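Local coordinates for protein fructosyl amine:oxygen oxidoreductase (Neosartorya fumigata, PDB 4WCT) that probably uses bound FAD to oxidise fructosyl amines (Amadori products) with molecular oxygen, and so acts as a deglycating enzyme, at residues A[33-38]-A[391-396]; A[44-49]-A[103-108]; A[109-114]-A[181-186]. All blocks are in the same frame, centred on the assembly; numbering follows the deposited sequence.

Contact 1 (A[33-38]-A[391-396]). With FAD (flavin-adenine dinucleotide), chain C.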
loop_
_atom_site.group_PDB
_atom_site.type_symbol
_atom_site.label_atom_id
_atom_site.label_comp_id
_atom_site.label_asym_id
_atom_site.label_seq_id
_atom_site.Cartn_x
_atom_site.Cartn_y
_atom_site.Cartn_z
ATOM N N ALA A 33 12.264 -6.499 -1.855
ATOM C CA ALA A 33 11.748 -6.875 -3.209
ATOM C C ALA A 33 10.215 -6.913 -3.194
ATOM O O ALA A 33 9.582 -7.910 -3.587
ATOM C CB ALA A 33 12.310 -8.217 -3.622
ATOM N N GLY A 34 9.624 -5.842 -2.670
ATOM C CA GLY A 34 8.162 -5.700 -2.633
ATOM C C GLY A 34 7.648 -4.782 -3.718
ATOM O O GLY A 34 8.235 -4.676 -4.811
ATOM N N THR A 35 6.575 -4.075 -3.398
ATOM C CA THR A 35 5.904 -3.181 -4.350
ATOM C C THR A 35 6.876 -2.186 -4.948
ATOM O O THR A 35 7.050 -2.122 -6.181
ATOM C CB THR A 35 4.751 -2.404 -3.696
ATOM O OG1 THR A 35 3.931 -3.277 -2.910
ATOM C CG2 THR A 35 3.928 -1.713 -4.758
ATOM N N TRP A 36 7.578 -1.469 -4.072
ATOM C CA TRP A 36 8.451 -0.396 -4.499
ATOM C C TRP A 36 9.855 -0.851 -4.888
ATOM O O TRP A 36 10.438 -0.328 -5.851
ATOM C CB TRP A 36 8.526 0.700 -3.451
ATOM C CG TRP A 36 7.236 1.456 -3.202
ATOM C CD1 TRP A 36 5.996 1.225 -3.779
ATOM C CD2 TRP A 36 7.104 2.662 -2.446
ATOM N NE1 TRP A 36 5.097 2.211 -3.382
ATOM C CE2 TRP A 36 5.767 3.121 -2.607
ATOM C CE3 TRP A 36 7.997 3.434 -1.675
ATOM C CZ2 TRP A 36 5.299 4.272 -1.984
ATOM C CZ3 TRP A 36 7.524 4.597 -1.085
ATOM C CH2 TRP A 36 6.194 5.007 -1.252
ATOM N N GLY A 37 10.311 -1.930 -4.247
ATOM C CA GLY A 37 11.604 -2.519 -4.542
ATOM C C GLY A 37 11.657 -3.152 -5.903
ATOM O O GLY A 37 12.619 -2.935 -6.643
ATOM N N CYS A 38 10.604 -3.861 -6.297
ATOM C CA CYS A 38 10.586 -4.455 -7.623
ATOM C C CYS A 38 10.434 -3.381 -8.675
ATOM O O CYS A 38 11.047 -3.487 -9.736
ATOM C CB CYS A 38 9.502 -5.530 -7.755
ATOM S SG CYS A 38 9.819 -7.040 -6.819
ATOM N N MET A 391 -0.897 1.416 -5.819
ATOM C CA MET A 391 -1.286 1.979 -7.104
ATOM C C MET A 391 -0.147 2.723 -7.802
ATOM O O MET A 391 -0.203 2.947 -9.026
ATOM C CB MET A 391 -2.511 2.883 -6.974
ATOM C CG MET A 391 -2.217 4.199 -6.306
ATOM S SD MET A 391 -3.640 5.292 -6.113
ATOM C CE MET A 391 -4.489 4.528 -4.746
ATOM N N GLN A 392 0.915 3.021 -7.066
ATOM C CA GLN A 392 2.083 3.696 -7.602
ATOM C C GLN A 392 3.065 2.721 -8.289
ATOM O O GLN A 392 4.063 3.176 -8.844
ATOM C CB GLN A 392 2.873 4.398 -6.474
ATOM C CG GLN A 392 2.036 5.214 -5.475
ATOM C CD GLN A 392 1.185 6.298 -6.124
ATOM O OE1 GLN A 392 1.504 6.796 -7.216
ATOM N NE2 GLN A 392 0.093 6.680 -5.443
ATOM N N MET A 393 2.782 1.420 -8.259
ATOM C CA MET A 393 3.754 0.397 -8.656
ATOM C C MET A 393 4.467 0.661 -9.983
ATOM O O MET A 393 5.666 0.437 -10.073
ATOM C CB MET A 393 3.136 -0.993 -8.687
ATOM C CG MET A 393 4.172 -2.104 -8.703
ATOM S SD MET A 393 3.459 -3.732 -9.014
ATOM C CE MET A 393 2.432 -3.893 -7.563
ATOM N N PRO A 394 3.722 1.063 -11.042
ATOM C CA PRO A 394 4.391 1.127 -12.354
ATOM C C PRO A 394 5.479 2.213 -12.408
ATOM O O PRO A 394 6.448 2.054 -13.155
ATOM C CB PRO A 394 3.263 1.493 -13.313
ATOM C CG PRO A 394 2.004 1.096 -12.613
ATOM C CD PRO A 394 2.288 1.364 -11.152
ATOM N N THR A 395 5.324 3.281 -11.634
ATOM C CA THR A 395 6.094 4.506 -11.805
ATOM C C THR A 395 6.916 4.870 -10.582
ATOM O O THR A 395 7.809 5.685 -10.670
ATOM C CB THR A 395 5.157 5.695 -12.150
ATOM O OG1 THR A 395 3.940 5.592 -11.365
ATOM C CG2 THR A 395 4.816 5.661 -13.609
ATOM N N ILE A 396 6.617 4.260 -9.434
ATOM C CA ILE A 396 7.305 4.680 -8.209
ATOM C C ILE A 396 8.824 4.428 -8.284
ATOM O O ILE A 396 9.627 5.267 -7.852
ATOM C CB ILE A 396 6.683 4.027 -6.959
ATOM C CG1 ILE A 396 7.128 4.790 -5.695
ATOM C CG2 ILE A 396 7.037 2.561 -6.917
ATOM C CD1 ILE A 396 6.424 6.103 -5.485
HETATM P PA FAD C . 5.781 -3.947 0.585
HETATM O O1A FAD C . 5.011 -4.145 -0.689
HETATM O O2A FAD C . 5.226 -4.413 1.893
HETATM O O5B FAD C . 7.187 -4.609 0.349
HETATM C C5B FAD C . 8.168 -4.593 1.397
HETATM C C4B FAD C . 9.160 -5.718 1.123
HETATM O O4B FAD C . 10.293 -5.590 2.041
HETATM C C3B FAD C . 8.588 -7.119 1.311
HETATM O O3B FAD C . 8.751 -7.935 0.140
HETATM C C2B FAD C . 9.383 -7.680 2.495
HETATM O O2B FAD C . 9.546 -9.096 2.509
HETATM C C1B FAD C . 10.690 -6.891 2.398
HETATM N N9A FAD C . 11.402 -6.842 3.695
HETATM C C8A FAD C . 10.869 -6.745 4.926
HETATM N N7A FAD C . 11.839 -6.794 5.868
HETATM C C5A FAD C . 13.015 -6.836 5.191
HETATM C C6A FAD C . 14.416 -6.968 5.574
HETATM N N6A FAD C . 14.773 -6.988 6.870
HETATM N N1A FAD C . 15.315 -7.095 4.575
HETATM C C2A FAD C . 14.995 -7.057 3.275
HETATM N N3A FAD C . 13.721 -6.979 2.858
HETATM C C4A FAD C . 12.727 -6.876 3.774
HETATM N N1 FAD C . -2.426 0.953 -1.650
HETATM C C2 FAD C . -3.089 1.398 -2.775
HETATM O O2 FAD C . -2.459 2.102 -3.561
HETATM N N3 FAD C . -4.326 0.989 -3.064
HETATM C C4 FAD C . -5.050 0.238 -2.207
HETATM O O4 FAD C . -6.227 -0.158 -2.432
HETATM C C4X FAD C . -4.424 -0.244 -0.988
HETATM N N5 FAD C . -5.110 -1.021 -0.109
HETATM C C5X FAD C . -4.411 -1.649 0.886
HETATM C C6 FAD C . -5.009 -2.633 1.669
HETATM C C7 FAD C . -4.322 -3.180 2.736
HETATM C C7M FAD C . -4.957 -4.279 3.511
HETATM C C8 FAD C . -2.937 -2.764 2.992
HETATM C C8M FAD C . -2.129 -3.347 4.092
HETATM C C9 FAD C . -2.302 -1.873 2.163
HETATM C C9A FAD C . -3.005 -1.255 1.149
HETATM N N10 FAD C . -2.392 -0.276 0.362
HETATM C C10 FAD C . -3.062 0.171 -0.778
HETATM C "C1'" FAD C . -1.047 0.241 0.571
HETATM C "C2'" FAD C . 0.001 -0.467 -0.273
HETATM O "O2'" FAD C . -0.220 -1.863 -0.125
HETATM C "C3'" FAD C . 1.391 -0.074 0.245
HETATM O "O3'" FAD C . 1.467 1.350 0.410
HETATM C "C4'" FAD C . 2.503 -0.559 -0.690
HETATM O "O4'" FAD C . 2.241 -1.905 -1.084
HETATM C "C5'" FAD C . 3.815 -0.508 0.081
HETATM O "O5'" FAD C . 4.870 -0.912 -0.791
HETATM P P FAD C . 6.336 -1.176 -0.187
HETATM O O1P FAD C . 7.220 -1.633 -1.325
HETATM O O2P FAD C . 6.696 0.037 0.635
HETATM O O3P FAD C . 6.097 -2.405 0.817
#

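Contact 2 (A[44-49]-A[103-108])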
loop_
_atom_site.group_PDB
_atom_site.type_symbol
_atom_site.label_atom_id
_atom_site.label_comp_id
_atom_site.label_asym_id
_atom_site.label_seq_id
_atom_site.Cartn_x
_atom_site.Cartn_y
_atom_site.Cartn_z
ATOM N N LEU A 44 15.718 0.806 -12.642
ATOM C CA LEU A 44 17.193 0.913 -12.681
ATOM C C LEU A 44 17.737 0.069 -13.843
ATOM O O LEU A 44 18.558 0.557 -14.630
ATOM C CB LEU A 44 17.811 0.434 -11.377
ATOM C CG LEU A 44 17.604 1.359 -10.172
ATOM C CD1 LEU A 44 18.106 0.706 -8.903
ATOM C CD2 LEU A 44 18.256 2.721 -10.399
ATOM N N ALA A 45 17.203 -1.129 -14.016
ATOM C CA ALA A 45 17.593 -1.951 -15.176
ATOM C C ALA A 45 17.310 -1.277 -16.508
ATOM O O ALA A 45 18.165 -1.262 -17.423
ATOM C CB ALA A 45 16.948 -3.315 -15.120
ATOM N N ARG A 46 16.141 -0.679 -16.638
ATOM C CA ARG A 46 15.788 0.016 -17.875
ATOM C C ARG A 46 16.707 1.201 -18.133
ATOM O O ARG A 46 16.933 1.557 -19.290
ATOM C CB ARG A 46 14.336 0.490 -17.846
ATOM C CG ARG A 46 13.349 -0.658 -17.974
ATOM C CD ARG A 46 11.916 -0.170 -17.856
ATOM N NE ARG A 46 10.954 -1.182 -18.240
ATOM C CZ ARG A 46 9.649 -1.054 -18.039
ATOM N NH1 ARG A 46 9.188 0.029 -17.442
ATOM N NH2 ARG A 46 8.816 -2.007 -18.433
ATOM N N ARG A 47 17.175 1.847 -17.073
ATOM C CA ARG A 47 18.067 2.994 -17.186
ATOM C C ARG A 47 19.517 2.587 -17.446
ATOM O O ARG A 47 20.380 3.463 -17.571
ATOM C CB ARG A 47 17.990 3.862 -15.930
ATOM C CG ARG A 47 16.711 4.670 -15.885
ATOM C CD ARG A 47 16.588 5.515 -14.637
ATOM N NE ARG A 47 15.237 6.001 -14.528
ATOM C CZ ARG A 47 14.889 7.149 -13.948
ATOM N NH1 ARG A 47 15.791 7.922 -13.342
ATOM N NH2 ARG A 47 13.602 7.450 -13.855
ATOM N N GLY A 48 19.783 1.291 -17.448
ATOM C CA GLY A 48 21.096 0.756 -17.833
ATOM C C GLY A 48 22.053 0.515 -16.672
ATOM O O GLY A 48 23.283 0.437 -16.867
ATOM N N TYR A 49 21.526 0.500 -15.445
ATOM C CA TYR A 49 22.324 0.137 -14.296
ATOM C C TYR A 49 22.573 -1.347 -14.301
ATOM O O TYR A 49 21.638 -2.145 -14.227
ATOM C CB TYR A 49 21.659 0.558 -12.976
ATOM C CG TYR A 49 21.628 2.038 -12.735
ATOM C CD1 TYR A 49 20.660 2.839 -13.307
ATOM C CD2 TYR A 49 22.624 2.658 -11.997
ATOM C CE1 TYR A 49 20.601 4.190 -13.034
ATOM C CE2 TYR A 49 22.574 3.998 -11.731
ATOM C CZ TYR A 49 21.604 4.770 -12.297
ATOM O OH TYR A 49 21.634 6.115 -12.068
ATOM N N LYS A 103 -1.878 2.151 -18.114
ATOM C CA LYS A 103 -2.595 2.016 -19.359
ATOM C C LYS A 103 -1.646 1.707 -20.509
ATOM O O LYS A 103 -2.110 1.488 -21.649
ATOM C CB LYS A 103 -3.378 3.300 -19.655
ATOM C CG LYS A 103 -4.564 3.465 -18.716
ATOM C CD LYS A 103 -5.497 4.583 -19.159
ATOM C CE LYS A 103 -4.873 5.967 -19.087
ATOM N NZ LYS A 103 -5.874 7.086 -19.202
ATOM N N THR A 104 -0.333 1.761 -20.278
ATOM C CA THR A 104 0.627 1.754 -21.390
ATOM C C THR A 104 1.803 0.777 -21.231
ATOM O O THR A 104 2.251 0.154 -22.200
ATOM C CB THR A 104 1.149 3.181 -21.673
ATOM O OG1 THR A 104 0.107 3.940 -22.289
ATOM C CG2 THR A 104 2.334 3.165 -22.636
ATOM N N ASP A 105 2.406 0.737 -20.048
ATOM C CA ASP A 105 3.664 -0.018 -19.877
ATOM C C ASP A 105 3.388 -1.510 -19.992
ATOM O O ASP A 105 2.588 -2.053 -19.211
ATOM C CB ASP A 105 4.256 0.296 -18.494
ATOM C CG ASP A 105 5.621 -0.318 -18.252
ATOM O OD1 ASP A 105 5.938 -1.424 -18.767
ATOM O OD2 ASP A 105 6.362 0.312 -17.423
ATOM N N PRO A 106 4.067 -2.218 -20.923
ATOM C CA PRO A 106 3.741 -3.628 -21.140
ATOM C C PRO A 106 3.869 -4.533 -19.892
ATOM O O PRO A 106 3.159 -5.528 -19.778
ATOM C CB PRO A 106 4.769 -4.060 -22.204
ATOM C CG PRO A 106 5.011 -2.806 -22.953
ATOM C CD PRO A 106 4.983 -1.706 -21.962
ATOM N N VAL A 107 4.701 -4.150 -18.942
ATOM C CA VAL A 107 4.883 -4.944 -17.754
ATOM C C VAL A 107 3.657 -4.834 -16.836
ATOM O O VAL A 107 3.337 -5.772 -16.097
ATOM C CB VAL A 107 6.145 -4.465 -17.014
ATOM C CG1 VAL A 107 6.197 -5.009 -15.602
ATOM C CG2 VAL A 107 7.383 -4.876 -17.803
ATOM N N PHE A 108 2.981 -3.683 -16.871
ATOM C CA PHE A 108 1.897 -3.398 -15.907
ATOM C C PHE A 108 0.489 -3.396 -16.508
ATOM O O PHE A 108 -0.495 -3.665 -15.835
ATOM C CB PHE A 108 2.187 -2.075 -15.209
ATOM C CG PHE A 108 3.468 -2.092 -14.445
ATOM C CD1 PHE A 108 3.535 -2.717 -13.214
ATOM C CD2 PHE A 108 4.624 -1.543 -14.973
ATOM C CE1 PHE A 108 4.727 -2.763 -12.530
ATOM C CE2 PHE A 108 5.836 -1.642 -14.307
ATOM C CZ PHE A 108 5.863 -2.198 -13.050
#

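Contact 3 (A[109-114]-A[181-186])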
loop_
_atom_site.group_PDB
_atom_site.type_symbol
_atom_site.label_atom_id
_atom_site.label_comp_id
_atom_site.label_asym_id
_atom_site.label_seq_id
_atom_site.Cartn_x
_atom_site.Cartn_y
_atom_site.Cartn_z
ATOM N N GLN A 109 0.404 -3.012 -17.766
ATOM C CA GLN A 109 -0.877 -2.803 -18.439
ATOM C C GLN A 109 -1.868 -3.964 -18.416
ATOM O O GLN A 109 -3.080 -3.720 -18.266
ATOM C CB GLN A 109 -0.599 -2.431 -19.888
ATOM C CG GLN A 109 -1.842 -2.137 -20.714
ATOM C CD GLN A 109 -2.380 -3.343 -21.403
ATOM O OE1 GLN A 109 -1.788 -4.416 -21.389
ATOM N NE2 GLN A 109 -3.565 -3.187 -22.001
ATOM N N PRO A 110 -1.391 -5.215 -18.402
ATOM C CA PRO A 110 -2.357 -6.307 -18.357
ATOM C C PRO A 110 -3.118 -6.410 -17.047
ATOM O O PRO A 110 -4.112 -7.152 -16.969
ATOM C CB PRO A 110 -1.477 -7.531 -18.515
ATOM C CG PRO A 110 -0.384 -7.034 -19.421
ATOM C CD PRO A 110 -0.062 -5.690 -18.839
ATOM N N TYR A 111 -2.619 -5.715 -16.022
ATOM C CA TYR A 111 -3.085 -5.925 -14.650
ATOM C C TYR A 111 -3.941 -4.768 -14.124
ATOM O O TYR A 111 -4.368 -4.787 -12.962
ATOM C CB TYR A 111 -1.855 -6.147 -13.751
ATOM C CG TYR A 111 -1.016 -7.314 -14.221
ATOM C CD1 TYR A 111 -1.592 -8.566 -14.374
ATOM C CD2 TYR A 111 0.231 -7.097 -14.814
ATOM C CE1 TYR A 111 -0.862 -9.617 -14.904
ATOM C CE2 TYR A 111 0.938 -8.135 -15.405
ATOM C CZ TYR A 111 0.351 -9.366 -15.520
ATOM O OH TYR A 111 1.081 -10.435 -16.035
ATOM N N PHE A 112 -4.242 -3.782 -14.972
ATOM C CA PHE A 112 -5.127 -2.670 -14.583
ATOM C C PHE A 112 -6.486 -2.804 -15.198
ATOM O O PHE A 112 -6.594 -3.139 -16.379
ATOM C CB PHE A 112 -4.534 -1.331 -14.989
ATOM C CG PHE A 112 -5.436 -0.146 -14.751
ATOM C CD1 PHE A 112 -6.014 0.097 -13.510
ATOM C CD2 PHE A 112 -5.613 0.796 -15.763
ATOM C CE1 PHE A 112 -6.868 1.205 -13.329
ATOM C CE2 PHE A 112 -6.400 1.935 -15.566
ATOM C CZ PHE A 112 -6.996 2.160 -14.343
ATOM N N HIS A 113 -7.512 -2.709 -14.349
ATOM C CA HIS A 113 -8.903 -2.838 -14.775
ATOM C C HIS A 113 -9.679 -1.572 -14.481
ATOM O O HIS A 113 -9.952 -1.270 -13.308
ATOM C CB HIS A 113 -9.529 -4.034 -14.065
ATOM C CG HIS A 113 -8.795 -5.310 -14.320
ATOM N ND1 HIS A 113 -8.924 -5.988 -15.519
ATOM C CD2 HIS A 113 -7.673 -5.805 -13.744
ATOM C CE1 HIS A 113 -8.071 -6.996 -15.537
ATOM N NE2 HIS A 113 -7.313 -6.918 -14.458
ATOM N N GLU A 114 -9.914 -0.748 -15.521
ATOM C CA GLU A 114 -10.410 0.607 -15.322
ATOM C C GLU A 114 -11.929 0.560 -15.173
ATOM O O GLU A 114 -12.676 1.023 -16.038
ATOM C CB GLU A 114 -9.966 1.566 -16.450
ATOM C CG GLU A 114 -10.232 3.042 -16.154
ATOM C CD GLU A 114 -9.624 3.970 -17.199
ATOM O OE1 GLU A 114 -9.018 3.449 -18.147
ATOM O OE2 GLU A 114 -9.812 5.197 -17.103
ATOM N N ALA A 181 -2.389 -6.541 -7.981
ATOM C CA ALA A 181 -1.086 -6.082 -7.446
ATOM C C ALA A 181 -0.082 -7.229 -7.422
ATOM O O ALA A 181 1.112 -7.037 -7.765
ATOM C CB ALA A 181 -1.254 -5.482 -6.047
ATOM N N LYS A 182 -0.544 -8.410 -7.029
ATOM C CA LYS A 182 0.329 -9.566 -6.911
ATOM C C LYS A 182 0.946 -9.928 -8.262
ATOM O O LYS A 182 2.179 -10.040 -8.393
ATOM C CB LYS A 182 -0.456 -10.744 -6.375
ATOM C CG LYS A 182 0.361 -12.008 -6.240
ATOM C CD LYS A 182 -0.498 -13.102 -5.651
ATOM C CE LYS A 182 0.300 -14.340 -5.300
ATOM N NZ LYS A 182 -0.583 -15.262 -4.541
ATOM N N LYS A 183 0.100 -10.070 -9.281
ATOM C CA LYS A 183 0.605 -10.398 -10.625
ATOM C C LYS A 183 1.450 -9.295 -11.240
ATOM O O LYS A 183 2.451 -9.586 -11.933
ATOM C CB LYS A 183 -0.540 -10.773 -11.577
ATOM C CG LYS A 183 -1.068 -12.165 -11.329
ATOM C CD LYS A 183 -2.186 -12.542 -12.287
ATOM C CE LYS A 183 -2.709 -13.903 -11.885
ATOM N NZ LYS A 183 -3.638 -14.407 -12.908
ATOM N N ALA A 184 1.129 -8.039 -10.927
ATOM C CA ALA A 184 1.903 -6.940 -11.467
ATOM C C ALA A 184 3.286 -6.886 -10.811
ATOM O O ALA A 184 4.279 -6.632 -11.451
ATOM C CB ALA A 184 1.165 -5.644 -11.282
ATOM N N MET A 185 3.353 -7.196 -9.527
ATOM C CA MET A 185 4.638 -7.238 -8.822
ATOM C C MET A 185 5.502 -8.389 -9.356
ATOM O O MET A 185 6.690 -8.209 -9.624
ATOM C CB MET A 185 4.408 -7.370 -7.304
ATOM C CG MET A 185 5.693 -7.460 -6.531
ATOM S SD MET A 185 5.344 -7.347 -4.737
ATOM C CE MET A 185 4.224 -8.681 -4.529
ATOM N N ILE A 186 4.888 -9.541 -9.583
ATOM C CA ILE A 186 5.568 -10.696 -10.178
ATOM C C ILE A 186 6.061 -10.356 -11.590
ATOM O O ILE A 186 7.184 -10.712 -11.983
ATOM C CB ILE A 186 4.642 -11.916 -10.228
ATOM C CG1 ILE A 186 4.373 -12.432 -8.786
ATOM C CG2 ILE A 186 5.261 -13.015 -11.077
ATOM C CD1 ILE A 186 3.312 -13.509 -8.661
#

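Contact 1 (A[33-38]-A[391-396])
At the glycine-rich turn of a Rossmann-type dinucleotide fold, where strand 28-31 gives way to helix 35-46, Trp36 and Thr35 pack against the start of helix 393-404. Ile396 lies over one face of the indole: its CG1 stands 3.8 Å from the centroid of the five-membered ring and 12° off the ring normal, a CH-pi contact, while CG2 reaches Trp36 CD1 at 3.6 Å. The placing follows from the torsion of Ile396, whose CG1 is anti to its backbone N (chi1 -163°), leaving CG2 alongside it over the same ring. Phosphate and ribityl oxygens of FAD border the opposite face, and Gly389 O accepts from Trp36 NE1, fixing the rotation of the indole. The side chains of Thr35 and Met393 are roughly perpendicular, Thr35 CG2 touching Met393 CE at 3.9 Å. The threonine thus divides its branches, methyl to the methionine and hydroxyl to the cofactor. Both segments serve FAD: the amides of Thr35 and Trp36 bind one phosphate each, as expected at the N-terminus of this helix, and Met391 N donates to flavin O2 at 2.8 Å. Thr35 OG1 gives its proton to FAD O1A at 2.6 Å and accepts one from FAD O4'.

Contact 2 (A[44-49]-A[103-108])
Arg46 meets Asp105 end-on, two guanidinium nitrogens gripping two carboxylate oxygens in a bidentate salt bridge, and this pairing is the tight part of an otherwise sparse contact. Arg46 NH1 donates to Asp105 OD2 at 2.8 Å with an N-H...O angle of 167°, while Arg46 NH2 reaches Asp105 OD1 at 3.0 Å on its syn lone pair, the side facing the other oxygen. The two flat groups are nearly coplanar, 29° apart, so both bonds can form together. The acid is held from its own side as well: Val107 N donates to Asp105 OD1 at 3.0 Å from above the carboxylate plane, an Asx turn that fixes the carboxylate for the incoming arginine. OD1 therefore accepts two hydrogen bonds, which would probably favour the ionised acid.

In the fold, the bridge ties the C-terminal end of helix 35-46, the first helix of the FAD-binding Rossmann-type unit, to the loop that leaves helix 86-102. Helix 35-46 finishes in a Schellman motif at Gly48, and Arg46 departs just before it. The backbones stay well apart, Arg46 CA and Val107 CA being 12.0 Å from each other, and an extended side chain spans the interval.

Apolar packing beside the charges is limited to one methyl, Val107 CG2, which comes close, 3.3 Å from Arg46 NH2. It is set obliquely to the guanidinium, the valine and the arginine lying alongside one another and running in opposing senses. Val107 itself is buried, with Leu42 of helix 35-46 against it, whereas Arg46 is exposed to solvent.

Contact 3 (A[109-114]-A[181-186])
Tyr111 turns one face of its ring to the first turn of helix 181-194, joining the 3-10 turn that precedes edge strand 112-113 of a small antiparallel sheet to the helix that follows its central strand, 176-179. The centre of the ring faces main chain, and side-chain carbons complete the contact. Lys183 C sits 4.2 Å above the ring plane, over its centre, and Ala184 N lies over the same face, displaced from the centre. Pro110 CB stands 3.9 Å above the ring plane on the opposite face, so the phenol is held between its own neighbour and the helix backbone.

Over the helix-facing side the two halves of the ring have different partners. Lys183 CB lies above one half, 3.5 Å from Tyr111 CE1, and the lysine chain runs nearly square to the tyrosine. Above the other, Tyr111 CD2 approaches Ala184 CA at 3.7 Å and Ala184 CB at 3.9 Å. A small residue at 184 lets the backbones come close, with Tyr111 CA and Ala184 CA 6.0 Å apart.

Lys183 starts toward the tyrosine and then leaves it. Its chain is extended beyond CG, so its aliphatic base packs on the ring while the ammonium is carried off to salt bridges with Asp292 and Glu291. Behind this packing, Tyr111 shares a backbone hydrogen bond with His180, just ahead of the helix. Of the outer lysine methylenes, CD passes nearest the ring, 4.1 Å from Tyr111 CE1.

In the fold
Contacts 2 and 3 both touch the start of helix 393-404, which belongs to contact 1, and Met393 is their common neighbour. Its SD lies 3.9 Å from Phe108 CE1 of contact 2 and 3.5 Å from Met185 N of contact 3, so this side chain links contact 1 to both of the others. Contacts 1 and 2 also share helix 35-46, one at its FAD-binding N-terminal end and the other at its far end; their centres are about 11 Å apart. Contacts 2 and 3 follow one another along the chain, their centres about 14 Å apart. Contact 1 binds FAD directly, whereas the side chain of Ala184 in contact 3 is about 11 Å from it.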